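Local structure of hypothetical protein Atu2299 (Agrobacterium tumefaciens, 2HLY) at residues A112-L124 / T195-W207. The protein is of unknown function but belongs to the DUF2026 family, which is grouped with the clan CA (papain-like) peptidases and may share their fold. Numbering follows the deposited sequence.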
loop_
_atom_site.group_PDB
_atom_site.type_symbol
_atom_site.label_atom_id
_atom_site.label_comp_id
_atom_site.label_asym_id
_atom_site.label_seq_id
_atom_site.Cartn_x
_atom_site.Cartn_y
_atom_site.Cartn_z
ATOM N N ALA A 112 -6.855 -5.249 -19.656
ATOM C CA ALA A 112 -6.578 -6.563 -20.249
ATOM C C ALA A 112 -5.845 -7.541 -19.333
ATOM O O ALA A 112 -6.013 -8.756 -19.475
ATOM C CB ALA A 112 -5.790 -6.388 -21.543
ATOM N N LEU A 113 -5.009 -7.018 -18.431
ATOM C CA LEU A 113 -4.219 -7.851 -17.524
ATOM C C LEU A 113 -5.096 -8.603 -16.524
ATOM O O LEU A 113 -4.678 -9.635 -16.007
ATOM C CB LEU A 113 -3.156 -7.025 -16.777
ATOM C CG LEU A 113 -2.114 -6.195 -17.548
ATOM C CD1 LEU A 113 -1.207 -5.441 -16.580
ATOM C CD2 LEU A 113 -1.278 -7.036 -18.494
ATOM N N ALA A 114 -6.288 -8.075 -16.242
ATOM C CA ALA A 114 -7.271 -8.760 -15.391
ATOM C C ALA A 114 -6.589 -9.220 -14.105
ATOM O O ALA A 114 -6.566 -10.413 -13.786
ATOM C CB ALA A 114 -7.890 -9.953 -16.128
ATOM N N VAL A 115 -5.983 -8.268 -13.409
ATOM C CA VAL A 115 -5.259 -8.581 -12.186
ATOM C C VAL A 115 -6.238 -8.778 -11.034
ATOM O O VAL A 115 -7.038 -7.880 -10.751
ATOM C CB VAL A 115 -4.241 -7.469 -11.841
ATOM C CG1 VAL A 115 -3.533 -7.778 -10.520
ATOM C CG2 VAL A 115 -3.244 -7.328 -12.968
ATOM N N PRO A 116 -6.187 -9.959 -10.380
ATOM C CA PRO A 116 -6.968 -10.264 -9.176
ATOM C C PRO A 116 -6.521 -9.404 -7.998
ATOM O O PRO A 116 -5.403 -8.878 -8.006
ATOM C CB PRO A 116 -6.603 -11.725 -8.874
ATOM C CG PRO A 116 -5.999 -12.257 -10.105
ATOM C CD PRO A 116 -5.360 -11.107 -10.793
ATOM N N ALA A 117 -7.399 -9.256 -7.013
ATOM C CA ALA A 117 -7.060 -8.548 -5.776
ATOM C C ALA A 117 -6.564 -9.560 -4.745
ATOM O O ALA A 117 -7.340 -10.403 -4.275
ATOM C CB ALA A 117 -8.282 -7.800 -5.253
ATOM N N LYS A 118 -5.276 -9.498 -4.403
ATOM C CA LYS A 118 -4.701 -10.393 -3.400
ATOM C C LYS A 118 -3.696 -9.649 -2.513
ATOM O O LYS A 118 -3.238 -8.563 -2.859
ATOM C CB LYS A 118 -3.998 -11.606 -4.040
ATOM C CG LYS A 118 -4.845 -12.462 -4.977
ATOM C CD LYS A 118 -4.051 -13.679 -5.433
ATOM C CE LYS A 118 -4.781 -14.464 -6.504
ATOM N NZ LYS A 118 -4.081 -15.748 -6.790
ATOM N N MET A 119 -3.358 -10.246 -1.373
ATOM C CA MET A 119 -2.330 -9.677 -0.509
ATOM C C MET A 119 -0.938 -9.751 -1.142
ATOM O O MET A 119 -0.582 -10.782 -1.704
ATOM C CB MET A 119 -2.294 -10.437 0.814
ATOM C CG MET A 119 -1.119 -10.047 1.689
ATOM S SD MET A 119 -1.102 -10.730 3.343
ATOM C CE MET A 119 -0.640 -12.424 3.016
ATOM N N PHE A 120 -0.148 -8.676 -0.993
ATOM C CA PHE A 120 1.297 -8.769 -1.244
ATOM C C PHE A 120 2.098 -8.508 0.037
ATOM O O PHE A 120 2.172 -7.388 0.528
ATOM C CB PHE A 120 1.799 -7.828 -2.354
ATOM C CG PHE A 120 3.223 -8.106 -2.704
ATOM C CD1 PHE A 120 3.533 -9.085 -3.653
ATOM C CD2 PHE A 120 4.259 -7.474 -2.006
ATOM C CE1 PHE A 120 4.872 -9.404 -3.943
ATOM C CE2 PHE A 120 5.597 -7.806 -2.267
ATOM C CZ PHE A 120 5.892 -8.763 -3.251
ATOM N N GLN A 121 2.697 -9.578 0.557
ATOM C CA GLN A 121 3.549 -9.505 1.749
ATOM C C GLN A 121 4.556 -10.655 1.591
ATOM O O GLN A 121 4.184 -11.834 1.689
ATOM C CB GLN A 121 2.705 -9.695 3.017
ATOM C CG GLN A 121 3.575 -9.674 4.293
ATOM C CD GLN A 121 2.840 -9.950 5.594
ATOM O OE1 GLN A 121 3.465 -9.913 6.652
ATOM N NE2 GLN A 121 1.529 -10.217 5.526
ATOM N N ARG A 122 5.812 -10.298 1.315
ATOM C CA ARG A 122 6.847 -11.305 1.016
ATOM C C ARG A 122 8.189 -10.854 1.601
ATOM O O ARG A 122 8.425 -9.653 1.741
ATOM C CB ARG A 122 6.991 -11.514 -0.497
ATOM C CG ARG A 122 5.716 -11.960 -1.240
ATOM C CD ARG A 122 6.038 -12.569 -2.619
ATOM N NE ARG A 122 6.851 -13.769 -2.441
ATOM C CZ ARG A 122 7.904 -14.115 -3.191
ATOM N NH1 ARG A 122 8.300 -13.373 -4.233
ATOM N NH2 ARG A 122 8.589 -15.209 -2.887
ATOM N N PRO A 123 9.091 -11.805 1.912
ATOM C CA PRO A 123 10.386 -11.380 2.447
ATOM C C PRO A 123 11.174 -10.571 1.410
ATOM O O PRO A 123 11.207 -10.936 0.240
ATOM C CB PRO A 123 11.114 -12.709 2.745
ATOM C CG PRO A 123 10.011 -13.747 2.841
ATOM C CD PRO A 123 8.980 -13.274 1.826
ATOM N N LEU A 124 11.802 -9.484 1.843
ATOM C CA LEU A 124 12.661 -8.728 0.922
ATOM C C LEU A 124 13.779 -9.607 0.365
ATOM O O LEU A 124 14.225 -9.432 -0.783
ATOM C CB LEU A 124 13.260 -7.507 1.625
ATOM C CG LEU A 124 12.375 -6.269 1.678
ATOM C CD1 LEU A 124 12.925 -5.303 2.717
ATOM C CD2 LEU A 124 12.318 -5.614 0.313
ATOM N N THR A 195 -19.197 11.469 7.747
ATOM C CA THR A 195 -19.195 10.028 8.043
ATOM C C THR A 195 -18.416 9.305 6.953
ATOM O O THR A 195 -18.659 9.502 5.761
ATOM C CB THR A 195 -20.624 9.448 8.167
ATOM O OG1 THR A 195 -21.306 10.104 9.242
ATOM C CG2 THR A 195 -20.589 7.944 8.462
ATOM N N VAL A 196 -17.460 8.483 7.371
ATOM C CA VAL A 196 -16.670 7.703 6.424
ATOM C C VAL A 196 -16.950 6.209 6.680
ATOM O O VAL A 196 -16.619 5.701 7.739
ATOM C CB VAL A 196 -15.154 8.024 6.538
ATOM C CG1 VAL A 196 -14.365 7.273 5.479
ATOM C CG2 VAL A 196 -14.898 9.530 6.388
ATOM N N PRO A 197 -17.604 5.522 5.723
ATOM C CA PRO A 197 -17.862 4.100 5.904
ATOM C C PRO A 197 -16.714 3.231 5.423
ATOM O O PRO A 197 -15.965 3.630 4.529
ATOM C CB PRO A 197 -19.057 3.856 4.981
ATOM C CG PRO A 197 -18.865 4.813 3.876
ATOM C CD PRO A 197 -18.152 6.018 4.445
ATOM N N LEU A 198 -16.585 2.040 5.992
ATOM C CA LEU A 198 -15.654 1.072 5.419
ATOM C C LEU A 198 -16.148 0.659 4.039
ATOM O O LEU A 198 -17.347 0.418 3.852
ATOM C CB LEU A 198 -15.551 -0.158 6.318
ATOM C CG LEU A 198 -14.732 -0.048 7.605
ATOM C CD1 LEU A 198 -14.971 -1.275 8.498
ATOM C CD2 LEU A 198 -13.239 0.146 7.326
ATOM N N THR A 199 -15.245 0.607 3.065
ATOM C CA THR A 199 -15.604 0.118 1.728
ATOM C C THR A 199 -15.911 -1.392 1.790
ATOM O O THR A 199 -15.570 -2.065 2.765
ATOM C CB THR A 199 -14.512 0.442 0.672
ATOM O OG1 THR A 199 -13.266 -0.109 1.095
ATOM C CG2 THR A 199 -14.360 1.968 0.507
ATOM N N GLY A 200 -16.551 -1.923 0.747
ATOM C CA GLY A 200 -17.219 -3.224 0.868
ATOM C C GLY A 200 -16.816 -4.386 -0.025
ATOM O O GLY A 200 -17.614 -5.291 -0.237
ATOM N N GLU A 201 -15.582 -4.391 -0.535
ATOM C CA GLU A 201 -15.124 -5.511 -1.379
ATOM C C GLU A 201 -14.829 -6.745 -0.522
ATOM O O GLU A 201 -14.362 -6.619 0.610
ATOM C CB GLU A 201 -13.875 -5.112 -2.190
ATOM C CG GLU A 201 -13.478 -6.089 -3.325
ATOM C CD GLU A 201 -12.229 -5.627 -4.104
ATOM O OE1 GLU A 201 -11.632 -4.589 -3.729
ATOM O OE2 GLU A 201 -11.839 -6.297 -5.089
ATOM N N MET A 202 -15.133 -7.924 -1.060
ATOM C CA MET A 202 -14.734 -9.191 -0.457
ATOM C C MET A 202 -13.302 -9.447 -0.893
ATOM O O MET A 202 -12.995 -9.362 -2.084
ATOM C CB MET A 202 -15.648 -10.320 -0.951
ATOM C CG MET A 202 -15.457 -11.646 -0.264
ATOM S SD MET A 202 -16.845 -12.744 -0.633
ATOM C CE MET A 202 -18.046 -12.207 0.581
ATOM N N LEU A 203 -12.440 -9.774 0.072
ATOM C CA LEU A 203 -10.996 -9.859 -0.174
ATOM C C LEU A 203 -10.419 -11.182 0.285
ATOM O O LEU A 203 -10.527 -11.535 1.463
ATOM C CB LEU A 203 -10.289 -8.732 0.565
ATOM C CG LEU A 203 -10.591 -7.318 0.065
ATOM C CD1 LEU A 203 -10.132 -6.290 1.102
ATOM C CD2 LEU A 203 -9.951 -7.068 -1.304
ATOM N N THR A 204 -9.784 -11.895 -0.649
ATOM C CA THR A 204 -9.182 -13.195 -0.379
ATOM C C THR A 204 -7.912 -13.371 -1.210
ATOM O O THR A 204 -7.772 -12.758 -2.271
ATOM C CB THR A 204 -10.151 -14.371 -0.745
ATOM O OG1 THR A 204 -10.303 -14.443 -2.166
ATOM C CG2 THR A 204 -11.537 -14.214 -0.079
ATOM N N GLY A 205 -7.016 -14.227 -0.735
ATOM C CA GLY A 205 -5.858 -14.645 -1.525
ATOM C C GLY A 205 -4.572 -13.902 -1.211
ATOM O O GLY A 205 -4.588 -12.789 -0.677
ATOM N N ALA A 206 -3.455 -14.544 -1.549
ATOM C CA ALA A 206 -2.126 -13.962 -1.364
ATOM C C ALA A 206 -1.214 -14.291 -2.537
ATOM O O ALA A 206 -1.207 -15.432 -3.035
ATOM C CB ALA A 206 -1.498 -14.465 -0.069
ATOM N N TRP A 207 -0.461 -13.291 -2.981
ATOM C CA TRP A 207 0.559 -13.487 -4.028
ATOM C C TRP A 207 1.777 -14.198 -3.483
ATOM O O TRP A 207 2.472 -14.905 -4.224
ATOM C CB TRP A 207 0.996 -12.149 -4.609
ATOM C CG TRP A 207 -0.094 -11.473 -5.357
ATOM C CD1 TRP A 207 -0.636 -10.256 -5.084
ATOM C CD2 TRP A 207 -0.792 -11.986 -6.499
ATOM N NE1 TRP A 207 -1.615 -9.954 -6.004
ATOM C CE2 TRP A 207 -1.755 -11.008 -6.869
ATOM C CE3 TRP A 207 -0.711 -13.178 -7.243
ATOM C CZ2 TRP A 207 -2.614 -11.173 -7.963
ATOM C CZ3 TRP A 207 -1.576 -13.351 -8.325
ATOM C CH2 TRP A 207 -2.523 -12.359 -8.667
ATOM O OXT TRP A 207 2.110 -14.075 -2.303
HETATM O O HOH W 1 -3.574 -7.896 -6.309
HETATM O O HOH W 2 -9.914 -10.630 -3.441
HETATM O O HOH W 3 -1.506 -16.483 -5.550
HETATM O O HOH W 4 1.717 -12.245 -0.402
#
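A single parallel beta bridge, Met-119 to Ala-206, ties the C-terminal tail to segment 112-124, which includes strand 120-123. Two backbone bonds make it. Met-119 N donates to Gly-205 O at 2.9 Å. Trp-207 N donates to Met-119 O at 2.8 Å.

Beyond the bridge, the C-terminal Trp-207 turns one face of its indole to Lys-118. Lys-118 has CG anti to its carbonyl carbon (chi1 -56°) and is stretched out from there, which carries the chain across that face. Its CD sits squarely over the six-membered ring, 3.5 Å from the centroid, in a CH-pi contact. Its NZ reaches past the centre, 4.4 Å from the same centroid, as an off-centre cation-pi partner. A water links NZ to Ala-206 O. At the indole edge, Pro-116 CD packs in the ring plane, 3.8 Å from Trp-207 CH2. In the same plane, at the NE1 side of the ring, a second water accepts from Trp-207 NE1 (2.9 Å) and Lys-118 N and donates to Pro-116 O. On the far side of the bridge, Met-119 CE touches Ala-206 CB at 3.8 Å.

The tail thus crosses from helix 10-24, where Leu-203 lies on Arg-18, to the neighbourhood of strand 120-123. That strand is an outer one of a four-stranded antiparallel sheet and pairs with strand 97-100. Phe-120 packs edge-to-face with Tyr-63 and Phe-140, and Met-119 rests on Tyr-13.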